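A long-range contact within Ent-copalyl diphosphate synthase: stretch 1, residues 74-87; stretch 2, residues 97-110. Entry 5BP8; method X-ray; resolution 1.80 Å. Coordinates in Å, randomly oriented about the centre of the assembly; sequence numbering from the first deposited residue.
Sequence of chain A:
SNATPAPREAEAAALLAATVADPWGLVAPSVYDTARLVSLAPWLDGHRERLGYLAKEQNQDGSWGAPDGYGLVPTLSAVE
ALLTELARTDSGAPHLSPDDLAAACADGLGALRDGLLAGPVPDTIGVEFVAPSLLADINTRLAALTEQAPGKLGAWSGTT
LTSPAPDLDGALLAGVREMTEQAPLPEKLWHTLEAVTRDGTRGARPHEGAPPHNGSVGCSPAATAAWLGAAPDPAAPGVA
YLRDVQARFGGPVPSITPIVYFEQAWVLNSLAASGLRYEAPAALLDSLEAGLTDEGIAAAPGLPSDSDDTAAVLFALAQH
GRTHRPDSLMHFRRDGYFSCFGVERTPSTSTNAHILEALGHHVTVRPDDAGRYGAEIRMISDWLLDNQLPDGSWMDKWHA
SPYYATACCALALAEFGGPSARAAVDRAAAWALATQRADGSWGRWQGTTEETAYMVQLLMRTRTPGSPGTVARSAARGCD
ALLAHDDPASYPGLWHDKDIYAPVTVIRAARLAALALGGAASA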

# COMPACT_ATOMS: atom_id res chain seq x y z
N PRO A 74 -3.59 -1.57 13.32
CA PRO A 74 -3.00 -0.37 13.90
C PRO A 74 -3.32 -0.14 15.39
O PRO A 74 -2.48 0.44 16.11
CB PRO A 74 -3.57 0.75 13.02
CG PRO A 74 -4.79 0.19 12.41
CD PRO A 74 -4.50 -1.27 12.22
N THR A 75 -4.48 -0.60 15.86
CA THR A 75 -4.83 -0.46 17.28
C THR A 75 -3.91 -1.35 18.11
O THR A 75 -3.34 -0.93 19.15
CB THR A 75 -6.32 -0.75 17.55
OG1 THR A 75 -7.13 0.14 16.77
CG2 THR A 75 -6.64 -0.56 19.04
N LEU A 76 -3.71 -2.58 17.64
CA LEU A 76 -2.71 -3.45 18.27
C LEU A 76 -1.34 -2.79 18.37
O LEU A 76 -0.71 -2.80 19.44
CB LEU A 76 -2.60 -4.80 17.56
CG LEU A 76 -3.78 -5.77 17.76
CD1 LEU A 76 -3.61 -6.89 16.75
CD2 LEU A 76 -3.85 -6.27 19.20
N SER A 77 -0.87 -2.19 17.25
CA SER A 77 0.44 -1.56 17.24
C SER A 77 0.51 -0.38 18.22
O SER A 77 1.47 -0.25 18.97
CB SER A 77 0.79 -1.08 15.84
OG SER A 77 2.15 -0.71 15.77
N ALA A 78 -0.51 0.47 18.20
CA ALA A 78 -0.55 1.64 19.08
C ALA A 78 -0.62 1.27 20.56
O ALA A 78 0.15 1.81 21.40
CB ALA A 78 -1.73 2.53 18.71
N VAL A 79 -1.51 0.34 20.88
CA VAL A 79 -1.65 -0.11 22.26
C VAL A 79 -0.35 -0.74 22.79
O VAL A 79 0.14 -0.40 23.91
CB VAL A 79 -2.86 -1.05 22.43
CG1 VAL A 79 -2.85 -1.76 23.78
CG2 VAL A 79 -4.15 -0.28 22.21
N GLU A 80 0.25 -1.61 21.98
CA GLU A 80 1.51 -2.22 22.39
C GLU A 80 2.59 -1.14 22.62
O GLU A 80 3.32 -1.20 23.65
CB GLU A 80 1.99 -3.26 21.38
CG GLU A 80 3.07 -4.19 21.92
CD GLU A 80 4.45 -3.60 21.94
OE1 GLU A 80 4.77 -2.70 21.11
OE2 GLU A 80 5.26 -4.02 22.82
N ALA A 81 2.67 -0.17 21.72
CA ALA A 81 3.66 0.90 21.83
C ALA A 81 3.43 1.72 23.09
O ALA A 81 4.40 2.07 23.82
CB ALA A 81 3.65 1.79 20.62
N LEU A 82 2.17 2.05 23.37
CA LEU A 82 1.87 2.84 24.57
C LEU A 82 2.19 2.09 25.85
O LEU A 82 2.75 2.68 26.79
CB LEU A 82 0.42 3.35 24.57
CG LEU A 82 0.11 4.39 23.47
CD1 LEU A 82 -1.40 4.58 23.31
CD2 LEU A 82 0.79 5.74 23.75
N LEU A 83 1.89 0.79 25.90
CA LEU A 83 2.23 -0.01 27.08
C LEU A 83 3.75 -0.07 27.26
O LEU A 83 4.28 0.08 28.37
CB LEU A 83 1.64 -1.41 27.00
CG LEU A 83 0.11 -1.55 27.17
CD1 LEU A 83 -0.40 -2.88 26.67
CD2 LEU A 83 -0.27 -1.34 28.65
N THR A 84 4.47 -0.29 26.16
CA THR A 84 5.92 -0.31 26.19
C THR A 84 6.48 1.03 26.69
O THR A 84 7.35 1.05 27.57
CB THR A 84 6.51 -0.71 24.83
OG1 THR A 84 6.15 -2.07 24.57
CG2 THR A 84 8.02 -0.57 24.80
N GLU A 85 5.98 2.15 26.15
CA GLU A 85 6.43 3.48 26.58
C GLU A 85 6.16 3.74 28.06
O GLU A 85 7.05 4.24 28.78
CB GLU A 85 5.77 4.57 25.75
CG GLU A 85 6.08 6.01 26.16
CD GLU A 85 7.54 6.40 26.01
OE1 GLU A 85 8.25 5.80 25.19
OE2 GLU A 85 7.98 7.33 26.71
N LEU A 86 4.95 3.40 28.50
CA LEU A 86 4.55 3.61 29.91
C LEU A 86 5.41 2.81 30.87
O LEU A 86 5.66 3.25 31.99
CB LEU A 86 3.07 3.27 30.10
CG LEU A 86 2.16 4.38 29.60
CD1 LEU A 86 0.78 3.84 29.29
CD2 LEU A 86 2.10 5.49 30.64
N ALA A 87 5.93 1.67 30.41
CA ALA A 87 6.81 0.86 31.26
C ALA A 87 8.27 1.31 31.30
O ALA A 87 9.05 0.75 32.06
CB ALA A 87 6.77 -0.59 30.83
N SER A 97 1.83 13.47 29.50
CA SER A 97 2.07 12.88 30.80
C SER A 97 1.77 11.38 30.75
O SER A 97 1.04 10.91 29.84
CB SER A 97 1.14 13.52 31.85
OG SER A 97 -0.21 13.24 31.53
N PRO A 98 2.27 10.64 31.74
CA PRO A 98 1.86 9.24 31.89
C PRO A 98 0.32 9.10 31.89
O PRO A 98 -0.20 8.21 31.23
CB PRO A 98 2.49 8.83 33.22
CG PRO A 98 3.72 9.69 33.32
CD PRO A 98 3.30 11.01 32.75
N ASP A 99 -0.40 10.01 32.57
CA ASP A 99 -1.87 9.98 32.54
C ASP A 99 -2.46 10.18 31.13
O ASP A 99 -3.41 9.46 30.77
CB ASP A 99 -2.47 11.02 33.49
CG ASP A 99 -2.25 10.68 34.96
OD1 ASP A 99 -1.90 9.53 35.31
OD2 ASP A 99 -2.43 11.58 35.79
N ASP A 100 -1.93 11.11 30.34
CA ASP A 100 -2.38 11.27 28.95
C ASP A 100 -2.18 9.97 28.14
O ASP A 100 -3.08 9.52 27.41
CB ASP A 100 -1.62 12.39 28.22
CG ASP A 100 -1.85 13.77 28.82
OD1 ASP A 100 -0.85 14.52 28.93
OD2 ASP A 100 -3.00 14.11 29.16
N LEU A 101 -1.00 9.39 28.25
CA LEU A 101 -0.72 8.16 27.51
C LEU A 101 -1.56 7.00 27.99
O LEU A 101 -2.07 6.20 27.15
CB LEU A 101 0.74 7.76 27.61
CG LEU A 101 1.76 8.75 27.06
CD1 LEU A 101 3.14 8.13 27.18
CD2 LEU A 101 1.45 9.13 25.63
N ALA A 102 -1.73 6.91 29.31
CA ALA A 102 -2.53 5.86 29.92
C ALA A 102 -4.00 5.90 29.49
O ALA A 102 -4.62 4.83 29.29
CB ALA A 102 -2.40 5.90 31.42
N ALA A 103 -4.55 7.11 29.31
CA ALA A 103 -5.92 7.28 28.91
C ALA A 103 -6.10 6.72 27.51
O ALA A 103 -7.04 5.96 27.24
CB ALA A 103 -6.31 8.75 28.93
N ALA A 104 -5.20 7.13 26.61
CA ALA A 104 -5.21 6.62 25.24
C ALA A 104 -5.07 5.11 25.22
O ALA A 104 -5.79 4.40 24.50
CB ALA A 104 -4.11 7.27 24.41
N CYS A 105 -4.13 4.61 26.00
CA CYS A 105 -3.87 3.18 26.05
C CYS A 105 -5.08 2.38 26.51
O CYS A 105 -5.49 1.39 25.86
CB CYS A 105 -2.69 2.93 26.96
SG CYS A 105 -2.13 1.23 26.92
N ALA A 106 -5.68 2.82 27.62
CA ALA A 106 -6.85 2.12 28.18
C ALA A 106 -8.02 2.13 27.22
O ALA A 106 -8.74 1.11 27.07
CB ALA A 106 -7.25 2.71 29.51
N ASP A 107 -8.22 3.25 26.53
CA ASP A 107 -9.31 3.31 25.54
C ASP A 107 -9.04 2.42 24.34
O ASP A 107 -9.98 1.84 23.80
CB ASP A 107 -9.58 4.74 25.10
CG ASP A 107 -10.19 5.61 26.22
OD1 ASP A 107 -10.13 6.84 26.05
OD2 ASP A 107 -10.76 5.05 27.19
N GLY A 108 -7.77 2.29 23.93
CA GLY A 108 -7.35 1.32 22.92
C GLY A 108 -7.60 -0.12 23.32
O GLY A 108 -8.11 -0.93 22.54
N LEU A 109 -7.28 -0.44 24.57
CA LEU A 109 -7.58 -1.77 25.13
C LEU A 109 -9.07 -2.06 25.12
O LEU A 109 -9.49 -3.18 24.74
CB LEU A 109 -7.03 -1.89 26.56
CG LEU A 109 -5.51 -1.96 26.66
CD1 LEU A 109 -4.99 -1.58 28.05
CD2 LEU A 109 -4.99 -3.33 26.21
N GLY A 110 -9.87 -1.06 25.48
CA GLY A 110 -11.31 -1.16 25.39
C GLY A 110 -11.78 -1.45 23.98
O GLY A 110 -12.62 -2.34 23.79

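Two helices, one through most of stretch 1 and the other starting at Pro 98, run in roughly opposite directions, their axes 142° apart and 9.1 Å from each other at closest approach. No hydrogen bond crosses between them. Along most of each helix the N-H groups bond to the carbonyl four residues earlier, so the contact rests largely on the fit of side chains; it buries 541 Å², both sides summed.

Leu 86 covers the most surface. Its CA-to-CB bond points sideways, but the m,t rotamer brings the end of the side chain to the second helix, where it sits as a knob among Pro 98, Leu 101, Ala 102 and Cys 105. CD2 of Leu 86 lies 3.6 Å from Pro 98 O and 4.0 Å from Leu 101 CB; Ala 102 turns its CA-to-CB bond away, and Leu 86 CD1 reaches its CA at 3.9 Å.

Cys 105 returns the arrangement as a knob among Val 79, Leu 82, Leu 83 and Leu 86. Its compact side chain suits a place where the backbones are close: the CA atoms of Val 79 and Cys 105 are 5.5 Å apart. The polarizable sulfur packs well against hydrocarbon, with Cys 105 SG 3.6 Å from Leu 83 CG.

Leu 82 points toward the second helix and spans one turn of it, placing CD2 3.9 Å from Leu 101 CD2 and CD1 4.0 Å from Ala 104 CB. Farther along, Gly 108 permits close approach: Val 79 CG2 lies 3.6 Å from Gly 108 C, and a CB on the glycine would clash with that methyl. Val 79 CG1 meets Leu 109 CD2 at 3.6 Å, extending the apolar seam.

At the start of the second helix, Ser 97 OG caps the backbone by accepting from Asp 100 N at 3.0 Å, and Asp 100 OD1 accepts from Ser 97 N at 2.9 Å.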